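Local coordinates for Serine/threonine-protein kinase Tel1 (Chaetomium thermophilum, PDB 6SKY) that probably phosphorylates serine and threonine residues followed by glutamine, signalling DNA damage to the cell-cycle checkpoint as a kinase of the ATM subfamily, at residues L2249-I2252 / G2253-S2257; L2261-P2264 / D2265-Q2268; S2222-R2225 / M2226-I2230; N2212-D2216 / H2217-I2221; S2201-A2204 / A2205-E2209. All coordinates share one frame; numbering follows the deposited sequence.

Overall arrangement
The five contacts follow one another through consecutive helices of the FAT region, in the chain order 5, 4, 3, 1, 2. Contact 5 opens helix 2203-2217, contact 4 is the turn from it into helix 2220-2232, contact 3 lies within that second helix, contact 1 within helix 2245-2259, and contact 2 starts helix 2264-2279. Contact 3 is central: its centre is about 10 Å from those of contacts 1 and 4 and about 12 Å from that of contact 5, and it touches all four others. The centres of contacts 2 and 5 are about 26 Å apart. Contacts 2, 3 and 4 also touch the second subunit, so this part of the helical solenoid contributes to the dimer interface.

Contact 1. Residues L2249-I2252 / G2253-S2257; sequences LSKI and GYQVS
Ile-2252 and Val-2256 sit one turn apart on helix 2245-2259, part of the alpha-helical FAT region, and form an i to i+4 apolar pair. Their side chains run side by side in the same direction, with CG2 of Ile-2252 4.1 Å from CG2 of Val-2256. The first torsions explain the pairing: in Ile-2252 the CG2 branch lies anti to the backbone N (chi1 -57° for CG1), while Val-2256 turns its CG2 back toward the preceding turn, 3.2 Å from Ile-2252 O. Ile-2252 O also accepts Val-2256 N at 2.9 Å. This pair packs between two helices, since Ile-2252 meets Leu-2227 and Tyr-2271, and Val-2256 meets Ile-2224 and Ile-2267.

A polar pair, Lys-2251 and Gln-2255, also points one way. The lysine chain is extended until a bend at chi4, and Lys-2251 CE is 4.2 Å from Gln-2255 OE1, a loose approach; NZ makes a weak hydrogen bond to Asn-2212. Gln-2255 lays CG against Lys-2251 O at 3.4 Å, then extends to give its NE2 to Ser-2223 OG on helix 2220-2232. Gly-2253 O takes two bonds from Ser-2257, at the end of the segment: Ser-2257 N and Ser-2257 OG, the latter at 2.8 Å, reach it from opposite faces of the carbonyl plane.

Contact 2. Residues L2261-P2264 / D2265-Q2268; sequences LESP and DAIQ
The start of helix 2264-2279, where the chain leaves the short loop after helix 2245-2259, is built round the carbonyl of Ser-2263. Its oxygen takes two backbone N-H groups of the first turn. Ile-2267 N approaches Ser-2263 O almost in line with the C=O bond at 3.2 Å, whereas Ala-2266 N, at 2.9 Å from the same Ser-2263 O, comes from above the carbonyl plane, 44° out of it, with a more bent N-H angle of 139°. Pro-2264 stands between the loop and these donors and has no N-H of its own to offer.

The side chains gather round this bifurcated acceptor. Ser-2263 OG occupies the position between its backbone N and carbonyl carbon (chi1 79°), which brings it over the first turn, 3.6 Å from Ala-2266 N. Ile-2267 directs its CG1 branch back toward the loop, and its CD1 ends 3.7 Å from Glu-2262 O. From the loop, Glu-2262 extends alongside the turn until its OE1 is 4.0 Å from the methyl CB of Ala-2266; its OE2 has a long, weak ion pair with Lys-2270.

On helix 2245-2259, Glu-2262 rests on Val-2256 and Ile-2267 on Ser-2257; Leu-2261 reaches helix 2220-2232 and Asn-2921 of the second subunit, and Pro-2264 and Gln-2268 lie against helix 2286-2303.

Contact 3. Residues S2222-R2225 / M2226-I2230; sequences SSIR and MLQAI
Arg-2225 and Gln-2228 reach out side by side from helix 2220-2232 of the FAT region, an i to i+3 pair joined at their ends. The arginine folds at chi2 (-49°), which swings its chain along the helix toward the next turn, and the glutamine runs extended beyond CG to meet it. The two flat groups are turned 36° from each other, yet the bond suits both: Gln-2228 OE1 lies in the guanidinium plane, at its edge, and receives Arg-2225 NH2 on a lone pair in its own carbonyl plane, at 3.2 Å. Arg-2225 CD lies 3.7 Å from Gln-2228 OE1, so the aliphatic chain also borders the amide.

Ile-2224, one turn earlier, also lies beside Gln-2228 and points the same way. The isoleucine uses its CG2, 3.9 Å from Gln-2228 NE2, while that nitrogen makes a weak hydrogen bond to Tyr-2271 OH. Ile-2224 and Leu-2227 face helix 2245-2259; Arg-2225 packs on Ala-1937 of the second subunit. Leu-2227 closes over the preceding turn, its CG 3.5 Å from Ser-2223 O, the carbonyl that accepts Leu-2227 N at 3.0 Å.

Contact 4. Residues N2212-D2216 / H2217-I2221; sequences NALWD and HGEMI
Met-2220 slants across the benzene part of the Trp-2215 indole, at the turn between helices 2203-2217 and 2220-2232. Met-2220 CB starts 3.6 Å from Trp-2215 CZ3. Met-2220 CG, anti to the carbonyl carbon (chi1 -64°), is likewise 3.6 Å from Trp-2215 CZ3, and the extended chain carries Met-2220 SD to 3.8 Å from Trp-2215 CH2. The sulfur lies obliquely to the six-membered ring, 42° off its normal, in a Met-aromatic contact, and the terminal CE still borders CH2. The first torsion of Trp-2215 sends the ring away from its backbone N, and the second, near perpendicular, turns CZ3 and CH2 to the methionine.

The turn is a Schellman motif. Gly-2218 takes the positive phi (104°) that ends the first helix, and Glu-2219 is the N-cap of the next. Its two bonds run from Glu-2219 N to Leu-2214 O at 3.1 Å and, weakly, from Gly-2218 N to Trp-2215 O. His-2217 N is an additional donor to Leu-2214 O, from the opposite face to Glu-2219 N. His-2217 ND1 donates to Ala-2213 O at 3.3 Å, with the oxygen in the imidazole plane but the nitrogen well above the carbonyl plane.

Glu-2219 OE2 forms a salt bridge with Arg-1945 of the second subunit. The ND1 bond is consistent with a hydrogen on ND1 and probably limits rotation of the imidazole, which meets Phe-1958 of that subunit.

Contact 5. Residues S2201-A2204 / A2205-E2209; sequences SVDA and AIKME
Ile-2206 lies back against Val-2202 at the N-terminal end of helix 2203-2217, in the helical FAT region, and this is the packed side of the first turn, with further helices against both residues. Val-2202 holds the N-cap position. The two side chains slant across each other, CG2 of Val-2202 meeting CD1 of Ile-2206 at 3.9 Å. With its CG1 anti to the carbonyl carbon (chi1 -71°), Ile-2206 directs that branch back toward the valine. The backbone bond from Ile-2206 N to Val-2202 O is weak, at 3.4 Å, whereas the next, Lys-2207 N to Asp-2203 O, is a firm 2.9 Å.

On the looser side Asp-2203 and Lys-2207 extend the same way. The lysine bends at chi3 (-63°), which lays its CE over Asp-2203, 4.1 Å from Asp-2203 CB, but Lys-2207 NZ remains 4.2 Å from Asp-2203 OD2, too long for a salt bridge. Any attraction between the charges is probably modest; OD1 of the aspartate makes a weak hydrogen bond to Gln-2239.

Val-2202 packs on Leu-2159 and Ile-2162 of helix 2154-2174 and Ile-2206 on helix 2178-2189, while Ala-2204 meets Leu-2236 and Leu-2243 in the loop before helix 2245-2259.

Contact 1. Residues L2249-I2252 / G2253-S2257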
loop_
_atom_site.group_PDB
_atom_site.type_symbol
_atom_site.label_atom_id
_atom_site.label_comp_id
_atom_site.label_asym_id
_atom_site.label_seq_id
_atom_site.Cartn_x
_atom_site.Cartn_y
_atom_site.Cartn_z
ATOM N N LEU A 2249 -15.027 -25.241 2.432
ATOM C CA LEU A 2249 -15.557 -24.989 1.099
ATOM C C LEU A 2249 -16.034 -23.557 0.951
ATOM O O LEU A 2249 -15.812 -22.929 -0.087
ATOM C CB LEU A 2249 -16.689 -25.954 0.790
ATOM C CG LEU A 2249 -16.259 -27.339 0.340
ATOM C CD1 LEU A 2249 -17.467 -28.149 0.022
ATOM C CD2 LEU A 2249 -15.373 -27.238 -0.859
ATOM N N SER A 2250 -16.686 -23.011 1.973
ATOM C CA SER A 2250 -17.158 -21.640 1.864
ATOM C C SER A 2250 -16.009 -20.645 1.944
ATOM O O SER A 2250 -16.080 -19.576 1.335
ATOM C CB SER A 2250 -18.200 -21.359 2.935
ATOM O OG SER A 2250 -17.621 -21.358 4.214
ATOM N N LYS A 2251 -14.932 -20.983 2.647
ATOM C CA LYS A 2251 -13.744 -20.139 2.627
ATOM C C LYS A 2251 -13.108 -20.107 1.244
ATOM O O LYS A 2251 -12.729 -19.037 0.753
ATOM C CB LYS A 2251 -12.753 -20.646 3.660
ATOM C CG LYS A 2251 -11.671 -19.693 4.025
ATOM C CD LYS A 2251 -10.769 -20.352 5.018
ATOM C CE LYS A 2251 -9.766 -19.389 5.570
ATOM N NZ LYS A 2251 -10.425 -18.349 6.387
ATOM N N ILE A 2252 -12.985 -21.269 0.600
ATOM C CA ILE A 2252 -12.476 -21.299 -0.767
ATOM C C ILE A 2252 -13.377 -20.497 -1.687
ATOM O O ILE A 2252 -12.900 -19.755 -2.545
ATOM C CB ILE A 2252 -12.327 -22.742 -1.277
ATOM C CG1 ILE A 2252 -11.428 -23.566 -0.376
ATOM C CG2 ILE A 2252 -11.737 -22.735 -2.646
ATOM C CD1 ILE A 2252 -11.372 -24.986 -0.776
ATOM N N GLY A 2253 -14.691 -20.644 -1.539
ATOM C CA GLY A 2253 -15.606 -19.912 -2.398
ATOM C C GLY A 2253 -15.494 -18.412 -2.236
ATOM O O GLY A 2253 -15.495 -17.672 -3.219
ATOM N N TYR A 2254 -15.381 -17.944 -0.999
ATOM C CA TYR A 2254 -15.221 -16.517 -0.759
ATOM C C TYR A 2254 -13.929 -15.997 -1.369
ATOM O O TYR A 2254 -13.916 -14.953 -2.030
ATOM C CB TYR A 2254 -15.254 -16.239 0.739
ATOM C CG TYR A 2254 -14.748 -14.876 1.092
ATOM C CD1 TYR A 2254 -13.472 -14.702 1.580
ATOM C CD2 TYR A 2254 -15.538 -13.763 0.916
ATOM C CE1 TYR A 2254 -13.001 -13.469 1.880
ATOM C CE2 TYR A 2254 -15.072 -12.522 1.218
ATOM C CZ TYR A 2254 -13.803 -12.380 1.702
ATOM O OH TYR A 2254 -13.321 -11.136 2.012
ATOM N N GLN A 2255 -12.826 -16.708 -1.156
ATOM C CA GLN A 2255 -11.557 -16.220 -1.674
ATOM C C GLN A 2255 -11.498 -16.283 -3.192
ATOM O O GLN A 2255 -10.879 -15.422 -3.815
ATOM C CB GLN A 2255 -10.413 -17.001 -1.053
ATOM C CG GLN A 2255 -10.266 -16.735 0.407
ATOM C CD GLN A 2255 -9.041 -17.347 0.984
ATOM O OE1 GLN A 2255 -8.760 -17.201 2.163
ATOM N NE2 GLN A 2255 -8.298 -18.043 0.165
ATOM N N VAL A 2256 -12.134 -17.279 -3.807
ATOM C CA VAL A 2256 -12.174 -17.346 -5.261
ATOM C C VAL A 2256 -13.058 -16.248 -5.830
ATOM O O VAL A 2256 -12.789 -15.735 -6.917
ATOM C CB VAL A 2256 -12.639 -18.744 -5.705
ATOM C CG1 VAL A 2256 -12.964 -18.761 -7.158
ATOM C CG2 VAL A 2256 -11.574 -19.751 -5.437
ATOM N N SER A 2257 -14.115 -15.856 -5.118
ATOM C CA SER A 2257 -14.937 -14.748 -5.593
ATOM C C SER A 2257 -14.207 -13.422 -5.488
ATOM O O SER A 2257 -14.344 -12.568 -6.365
ATOM C CB SER A 2257 -16.239 -14.676 -4.808
ATOM O OG SER A 2257 -16.951 -15.888 -4.894
#

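Contact 2. Residues L2261-P2264 / D2265-Q2268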
loop_
_atom_site.group_PDB
_atom_site.type_symbol
_atom_site.label_atom_id
_atom_site.label_comp_id
_atom_site.label_asym_id
_atom_site.label_seq_id
_atom_site.Cartn_x
_atom_site.Cartn_y
_atom_site.Cartn_z
ATOM N N LEU A 2261 -11.160 -15.493 -9.615
ATOM C CA LEU A 2261 -10.377 -16.557 -10.215
ATOM C C LEU A 2261 -11.216 -17.492 -11.064
ATOM O O LEU A 2261 -10.663 -18.211 -11.896
ATOM C CB LEU A 2261 -9.669 -17.343 -9.122
ATOM C CG LEU A 2261 -8.457 -18.151 -9.540
ATOM C CD1 LEU A 2261 -7.456 -17.233 -10.169
ATOM C CD2 LEU A 2261 -7.870 -18.817 -8.342
ATOM N N GLU A 2262 -12.528 -17.509 -10.873
ATOM C CA GLU A 2262 -13.414 -18.348 -11.660
ATOM C C GLU A 2262 -14.702 -17.593 -11.914
ATOM O O GLU A 2262 -15.010 -16.611 -11.239
ATOM C CB GLU A 2262 -13.714 -19.671 -10.965
ATOM C CG GLU A 2262 -12.500 -20.549 -10.807
ATOM C CD GLU A 2262 -12.755 -21.740 -9.933
ATOM O OE1 GLU A 2262 -13.933 -22.101 -9.766
ATOM O OE2 GLU A 2262 -11.779 -22.312 -9.411
ATOM N N SER A 2263 -15.451 -18.057 -12.898
ATOM C CA SER A 2263 -16.688 -17.387 -13.241
ATOM C C SER A 2263 -17.727 -17.634 -12.153
ATOM O O SER A 2263 -17.776 -18.723 -11.583
ATOM C CB SER A 2263 -17.215 -17.881 -14.580
ATOM O OG SER A 2263 -17.859 -19.129 -14.435
ATOM N N PRO A 2264 -18.580 -16.658 -11.865
ATOM C CA PRO A 2264 -19.557 -16.814 -10.782
ATOM C C PRO A 2264 -20.544 -17.954 -10.968
ATOM O O PRO A 2264 -21.357 -18.213 -10.083
ATOM C CB PRO A 2264 -20.275 -15.464 -10.778
ATOM C CG PRO A 2264 -19.993 -14.874 -12.078
ATOM C CD PRO A 2264 -18.636 -15.313 -12.444
ATOM N N ASP A 2265 -20.498 -18.636 -12.101
ATOM C CA ASP A 2265 -21.338 -19.804 -12.301
ATOM C C ASP A 2265 -20.657 -21.093 -11.877
ATOM O O ASP A 2265 -21.343 -22.067 -11.559
ATOM C CB ASP A 2265 -21.758 -19.897 -13.768
ATOM C CG ASP A 2265 -22.787 -20.976 -14.011
ATOM O OD1 ASP A 2265 -23.695 -21.128 -13.168
ATOM O OD2 ASP A 2265 -22.699 -21.662 -15.050
ATOM N N ALA A 2266 -19.328 -21.121 -11.869
ATOM C CA ALA A 2266 -18.583 -22.247 -11.333
ATOM C C ALA A 2266 -18.349 -22.126 -9.841
ATOM O O ALA A 2266 -18.187 -23.145 -9.167
ATOM C CB ALA A 2266 -17.239 -22.377 -12.044
ATOM N N ILE A 2267 -18.320 -20.906 -9.308
ATOM C CA ILE A 2267 -18.201 -20.730 -7.867
ATOM C C ILE A 2267 -19.402 -21.332 -7.162
ATOM O O ILE A 2267 -19.262 -22.009 -6.144
ATOM C CB ILE A 2267 -18.036 -19.244 -7.517
ATOM C CG1 ILE A 2267 -16.760 -18.695 -8.125
ATOM C CG2 ILE A 2267 -17.981 -19.062 -6.035
ATOM C CD1 ILE A 2267 -16.596 -17.238 -7.920
ATOM N N GLN A 2268 -20.597 -21.107 -7.693
ATOM C CA GLN A 2268 -21.790 -21.658 -7.070
ATOM C C GLN A 2268 -21.870 -23.164 -7.244
ATOM O O GLN A 2268 -22.420 -23.859 -6.389
ATOM C CB GLN A 2268 -23.031 -21.002 -7.652
ATOM C CG GLN A 2268 -24.312 -21.520 -7.076
ATOM C CD GLN A 2268 -25.507 -21.057 -7.846
ATOM O OE1 GLN A 2268 -25.430 -20.105 -8.608
ATOM N NE2 GLN A 2268 -26.629 -21.733 -7.658
#

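Contact 3. Residues S2222-R2225 / M2226-I2230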
loop_
_atom_site.group_PDB
_atom_site.type_symbol
_atom_site.label_atom_id
_atom_site.label_comp_id
_atom_site.label_asym_id
_atom_site.label_seq_id
_atom_site.Cartn_x
_atom_site.Cartn_y
_atom_site.Cartn_z
ATOM N N SER A 2222 -1.847 -18.032 -4.031
ATOM C CA SER A 2222 -1.171 -19.040 -3.226
ATOM C C SER A 2222 -2.077 -19.554 -2.121
ATOM O O SER A 2222 -2.131 -20.760 -1.861
ATOM C CB SER A 2222 0.106 -18.460 -2.638
ATOM O OG SER A 2222 0.797 -17.699 -3.602
ATOM N N SER A 2223 -2.810 -18.652 -1.471
ATOM C CA SER A 2223 -3.752 -19.046 -0.435
ATOM C C SER A 2223 -4.864 -19.922 -0.989
ATOM O O SER A 2223 -5.242 -20.923 -0.370
ATOM C CB SER A 2223 -4.330 -17.803 0.218
ATOM O OG SER A 2223 -5.575 -18.079 0.812
ATOM N N ILE A 2224 -5.402 -19.568 -2.154
ATOM C CA ILE A 2224 -6.470 -20.368 -2.746
ATOM C C ILE A 2224 -5.964 -21.755 -3.118
ATOM O O ILE A 2224 -6.648 -22.759 -2.888
ATOM C CB ILE A 2224 -7.065 -19.633 -3.955
ATOM C CG1 ILE A 2224 -7.751 -18.355 -3.500
ATOM C CG2 ILE A 2224 -8.041 -20.507 -4.671
ATOM C CD1 ILE A 2224 -8.090 -17.431 -4.617
ATOM N N ARG A 2225 -4.763 -21.839 -3.695
ATOM C CA ARG A 2225 -4.216 -23.140 -4.066
ATOM C C ARG A 2225 -3.949 -23.995 -2.840
ATOM O O ARG A 2225 -4.170 -25.210 -2.859
ATOM C CB ARG A 2225 -2.937 -22.964 -4.870
ATOM C CG ARG A 2225 -3.092 -22.220 -6.162
ATOM C CD ARG A 2225 -4.236 -22.740 -6.981
ATOM N NE ARG A 2225 -4.378 -21.979 -8.215
ATOM C CZ ARG A 2225 -5.468 -21.973 -8.969
ATOM N NH1 ARG A 2225 -5.504 -21.255 -10.078
ATOM N NH2 ARG A 2225 -6.521 -22.683 -8.614
ATOM N N MET A 2226 -3.488 -23.371 -1.759
ATOM C CA MET A 2226 -3.239 -24.095 -0.521
ATOM C C MET A 2226 -4.526 -24.644 0.078
ATOM O O MET A 2226 -4.568 -25.795 0.527
ATOM C CB MET A 2226 -2.537 -23.165 0.453
ATOM C CG MET A 2226 -1.653 -23.848 1.421
ATOM S SD MET A 2226 -0.436 -22.740 2.100
ATOM C CE MET A 2226 0.392 -23.893 3.173
ATOM N N LEU A 2227 -5.592 -23.845 0.085
ATOM C CA LEU A 2227 -6.863 -24.332 0.608
ATOM C C LEU A 2227 -7.435 -25.439 -0.259
ATOM O O LEU A 2227 -8.004 -26.405 0.255
ATOM C CB LEU A 2227 -7.863 -23.192 0.721
ATOM C CG LEU A 2227 -7.677 -22.136 1.798
ATOM C CD1 LEU A 2227 -8.756 -21.127 1.656
ATOM C CD2 LEU A 2227 -7.721 -22.764 3.151
ATOM N N GLN A 2228 -7.307 -25.323 -1.579
ATOM C CA GLN A 2228 -7.795 -26.385 -2.448
ATOM C C GLN A 2228 -7.003 -27.667 -2.268
ATOM O O GLN A 2228 -7.557 -28.758 -2.408
ATOM C CB GLN A 2228 -7.745 -25.939 -3.898
ATOM C CG GLN A 2228 -8.784 -24.925 -4.258
ATOM C CD GLN A 2228 -8.547 -24.332 -5.604
ATOM O OE1 GLN A 2228 -7.446 -24.392 -6.129
ATOM N NE2 GLN A 2228 -9.579 -23.759 -6.185
ATOM N N ALA A 2229 -5.709 -27.563 -1.970
ATOM C CA ALA A 2229 -4.935 -28.756 -1.655
ATOM C C ALA A 2229 -5.389 -29.382 -0.345
ATOM O O ALA A 2229 -5.437 -30.608 -0.228
ATOM C CB ALA A 2229 -3.454 -28.416 -1.599
ATOM N N ILE A 2230 -5.701 -28.562 0.659
ATOM C CA ILE A 2230 -6.286 -29.102 1.887
ATOM C C ILE A 2230 -7.565 -29.856 1.574
ATOM O O ILE A 2230 -7.822 -30.929 2.122
ATOM C CB ILE A 2230 -6.561 -27.987 2.910
ATOM C CG1 ILE A 2230 -5.285 -27.311 3.354
ATOM C CG2 ILE A 2230 -7.244 -28.544 4.115
ATOM C CD1 ILE A 2230 -5.562 -26.165 4.238
#

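Contact 4. Residues N2212-D2216 / H2217-I2221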
loop_
_atom_site.group_PDB
_atom_site.type_symbol
_atom_site.label_atom_id
_atom_site.label_comp_id
_atom_site.label_asym_id
_atom_site.label_seq_id
_atom_site.Cartn_x
_atom_site.Cartn_y
_atom_site.Cartn_z
ATOM N N ASN A 2212 -4.115 -18.728 5.797
ATOM C CA ASN A 2212 -4.577 -17.447 6.322
ATOM C C ASN A 2212 -3.457 -16.424 6.356
ATOM O O ASN A 2212 -3.664 -15.252 6.030
ATOM C CB ASN A 2212 -5.158 -17.629 7.714
ATOM C CG ASN A 2212 -6.561 -18.127 7.688
ATOM O OD1 ASN A 2212 -7.316 -17.809 6.785
ATOM N ND2 ASN A 2212 -6.930 -18.906 8.685
ATOM N N ALA A 2213 -2.259 -16.844 6.753
ATOM C CA ALA A 2213 -1.121 -15.934 6.736
ATOM C C ALA A 2213 -0.832 -15.439 5.325
ATOM O O ALA A 2213 -0.639 -14.238 5.099
ATOM C CB ALA A 2213 0.099 -16.621 7.331
ATOM N N LEU A 2214 -0.808 -16.356 4.354
ATOM C CA LEU A 2214 -0.607 -15.960 2.961
ATOM C C LEU A 2214 -1.656 -14.956 2.511
ATOM O O LEU A 2214 -1.327 -13.921 1.933
ATOM C CB LEU A 2214 -0.628 -17.181 2.052
ATOM C CG LEU A 2214 0.627 -18.037 2.049
ATOM C CD1 LEU A 2214 0.464 -19.204 1.120
ATOM C CD2 LEU A 2214 1.800 -17.203 1.655
ATOM N N TRP A 2215 -2.928 -15.247 2.764
ATOM C CA TRP A 2215 -3.987 -14.345 2.333
ATOM C C TRP A 2215 -3.848 -12.978 2.968
ATOM O O TRP A 2215 -4.155 -11.964 2.338
ATOM C CB TRP A 2215 -5.353 -14.928 2.666
ATOM C CG TRP A 2215 -6.486 -14.035 2.298
ATOM C CD1 TRP A 2215 -7.117 -13.151 3.103
ATOM C CD2 TRP A 2215 -7.127 -13.944 1.024
ATOM N NE1 TRP A 2215 -8.112 -12.513 2.421
ATOM C CE2 TRP A 2215 -8.136 -12.982 1.137
ATOM C CE3 TRP A 2215 -6.945 -14.584 -0.200
ATOM C CZ2 TRP A 2215 -8.956 -12.645 0.079
ATOM C CZ3 TRP A 2215 -7.758 -14.247 -1.244
ATOM C CH2 TRP A 2215 -8.750 -13.289 -1.101
ATOM N N ASP A 2216 -3.398 -12.921 4.214
ATOM C CA ASP A 2216 -3.271 -11.625 4.861
ATOM C C ASP A 2216 -2.005 -10.883 4.470
ATOM O O ASP A 2216 -1.888 -9.698 4.779
ATOM C CB ASP A 2216 -3.349 -11.788 6.374
ATOM C CG ASP A 2216 -4.769 -12.021 6.849
ATOM O OD1 ASP A 2216 -5.184 -13.191 6.966
ATOM O OD2 ASP A 2216 -5.492 -11.030 7.075
ATOM N N HIS A 2217 -1.066 -11.530 3.796
ATOM C CA HIS A 2217 0.055 -10.800 3.223
ATOM C C HIS A 2217 -0.161 -10.384 1.777
ATOM O O HIS A 2217 0.719 -9.743 1.202
ATOM C CB HIS A 2217 1.331 -11.619 3.321
ATOM C CG HIS A 2217 2.061 -11.414 4.604
ATOM N ND1 HIS A 2217 1.769 -12.120 5.746
ATOM C CD2 HIS A 2217 3.052 -10.556 4.934
ATOM C CE1 HIS A 2217 2.560 -11.721 6.721
ATOM N NE2 HIS A 2217 3.348 -10.772 6.255
ATOM N N GLY A 2218 -1.290 -10.728 1.172
ATOM C CA GLY A 2218 -1.576 -10.324 -0.185
ATOM C C GLY A 2218 -1.428 -11.396 -1.239
ATOM O O GLY A 2218 -1.736 -11.131 -2.403
ATOM N N GLU A 2219 -0.968 -12.590 -0.881
ATOM C CA GLU A 2219 -0.835 -13.686 -1.840
ATOM C C GLU A 2219 -2.173 -14.395 -1.950
ATOM O O GLU A 2219 -2.457 -15.341 -1.226
ATOM C CB GLU A 2219 0.251 -14.655 -1.410
ATOM C CG GLU A 2219 1.448 -14.010 -0.781
ATOM C CD GLU A 2219 2.168 -13.093 -1.724
ATOM O OE1 GLU A 2219 2.337 -11.910 -1.380
ATOM O OE2 GLU A 2219 2.563 -13.551 -2.815
ATOM N N MET A 2220 -2.999 -13.953 -2.890
ATOM C CA MET A 2220 -4.332 -14.521 -3.018
ATOM C C MET A 2220 -4.307 -15.879 -3.702
ATOM O O MET A 2220 -4.963 -16.823 -3.249
ATOM C CB MET A 2220 -5.230 -13.560 -3.783
ATOM C CG MET A 2220 -5.453 -12.252 -3.081
ATOM S SD MET A 2220 -6.821 -11.350 -3.803
ATOM C CE MET A 2220 -7.004 -10.036 -2.611
ATOM N N ILE A 2221 -3.563 -16.006 -4.797
ATOM C CA ILE A 2221 -3.611 -17.260 -5.531
ATOM C C ILE A 2221 -2.913 -18.360 -4.756
ATOM O O ILE A 2221 -3.348 -19.513 -4.784
ATOM C CB ILE A 2221 -3.018 -17.088 -6.938
ATOM C CG1 ILE A 2221 -3.620 -15.865 -7.620
ATOM C CG2 ILE A 2221 -3.312 -18.294 -7.777
ATOM C CD1 ILE A 2221 -5.099 -15.918 -7.765
#

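Contact 5. Residues S2201-A2204 / A2205-E2209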
loop_
_atom_site.group_PDB
_atom_site.type_symbol
_atom_site.label_atom_id
_atom_site.label_comp_id
_atom_site.label_asym_id
_atom_site.label_seq_id
_atom_site.Cartn_x
_atom_site.Cartn_y
_atom_site.Cartn_z
ATOM N N SER A 2201 -3.368 -35.872 14.237
ATOM C CA SER A 2201 -3.732 -35.415 12.903
ATOM C C SER A 2201 -4.067 -33.936 13.022
ATOM O O SER A 2201 -5.198 -33.569 13.330
ATOM C CB SER A 2201 -4.894 -36.205 12.354
ATOM O OG SER A 2201 -4.604 -37.588 12.352
ATOM N N VAL A 2202 -3.073 -33.087 12.789
ATOM C CA VAL A 2202 -3.268 -31.651 12.923
ATOM C C VAL A 2202 -2.759 -30.923 11.692
ATOM O O VAL A 2202 -2.423 -29.741 11.761
ATOM C CB VAL A 2202 -2.574 -31.110 14.183
ATOM C CG1 VAL A 2202 -3.256 -31.623 15.422
ATOM C CG2 VAL A 2202 -1.122 -31.497 14.177
ATOM N N ASP A 2203 -2.699 -31.609 10.555
ATOM C CA ASP A 2203 -2.151 -30.968 9.367
ATOM C C ASP A 2203 -3.144 -30.031 8.702
ATOM O O ASP A 2203 -2.733 -29.029 8.116
ATOM C CB ASP A 2203 -1.681 -32.019 8.371
ATOM C CG ASP A 2203 -2.654 -33.150 8.233
ATOM O OD1 ASP A 2203 -3.229 -33.552 9.262
ATOM O OD2 ASP A 2203 -2.853 -33.636 7.101
ATOM N N ALA A 2204 -4.441 -30.319 8.791
ATOM C CA ALA A 2204 -5.426 -29.488 8.110
ATOM C C ALA A 2204 -5.561 -28.124 8.770
ATOM O O ALA A 2204 -5.601 -27.103 8.081
ATOM C CB ALA A 2204 -6.770 -30.197 8.072
ATOM N N ALA A 2205 -5.610 -28.078 10.099
ATOM C CA ALA A 2205 -5.728 -26.796 10.787
ATOM C C ALA A 2205 -4.456 -25.972 10.650
ATOM O O ALA A 2205 -4.512 -24.745 10.512
ATOM C CB ALA A 2205 -6.061 -27.027 12.252
ATOM N N ILE A 2206 -3.302 -26.628 10.647
ATOM C CA ILE A 2206 -2.044 -25.909 10.527
ATOM C C ILE A 2206 -1.850 -25.394 9.107
ATOM O O ILE A 2206 -1.368 -24.271 8.896
ATOM C CB ILE A 2206 -0.893 -26.815 10.983
ATOM C CG1 ILE A 2206 -0.961 -26.996 12.495
ATOM C CG2 ILE A 2206 0.422 -26.238 10.580
ATOM C CD1 ILE A 2206 0.036 -27.944 13.037
ATOM N N LYS A 2207 -2.261 -26.174 8.110
ATOM C CA LYS A 2207 -2.181 -25.691 6.741
ATOM C C LYS A 2207 -3.208 -24.604 6.472
ATOM O O LYS A 2207 -2.940 -23.688 5.689
ATOM C CB LYS A 2207 -2.337 -26.851 5.769
ATOM C CG LYS A 2207 -1.107 -27.728 5.711
ATOM C CD LYS A 2207 -1.232 -28.817 4.668
ATOM C CE LYS A 2207 -2.359 -29.769 4.999
ATOM N NZ LYS A 2207 -2.496 -30.858 4.002
ATOM N N MET A 2208 -4.360 -24.648 7.134
ATOM C CA MET A 2208 -5.298 -23.544 7.001
ATOM C C MET A 2208 -4.772 -22.278 7.653
ATOM O O MET A 2208 -5.017 -21.178 7.153
ATOM C CB MET A 2208 -6.641 -23.922 7.594
ATOM C CG MET A 2208 -7.623 -22.784 7.600
ATOM S SD MET A 2208 -9.302 -23.371 7.720
ATOM C CE MET A 2208 -9.208 -24.694 6.536
ATOM N N GLU A 2209 -4.037 -22.402 8.755
ATOM C CA GLU A 2209 -3.404 -21.223 9.332
ATOM C C GLU A 2209 -2.348 -20.647 8.398
ATOM O O GLU A 2209 -2.220 -19.424 8.269
ATOM C CB GLU A 2209 -2.800 -21.564 10.686
ATOM C CG GLU A 2209 -2.083 -20.412 11.338
ATOM C CD GLU A 2209 -2.896 -19.131 11.316
ATOM O OE1 GLU A 2209 -4.110 -19.188 11.614
ATOM O OE2 GLU A 2209 -2.322 -18.065 10.997
#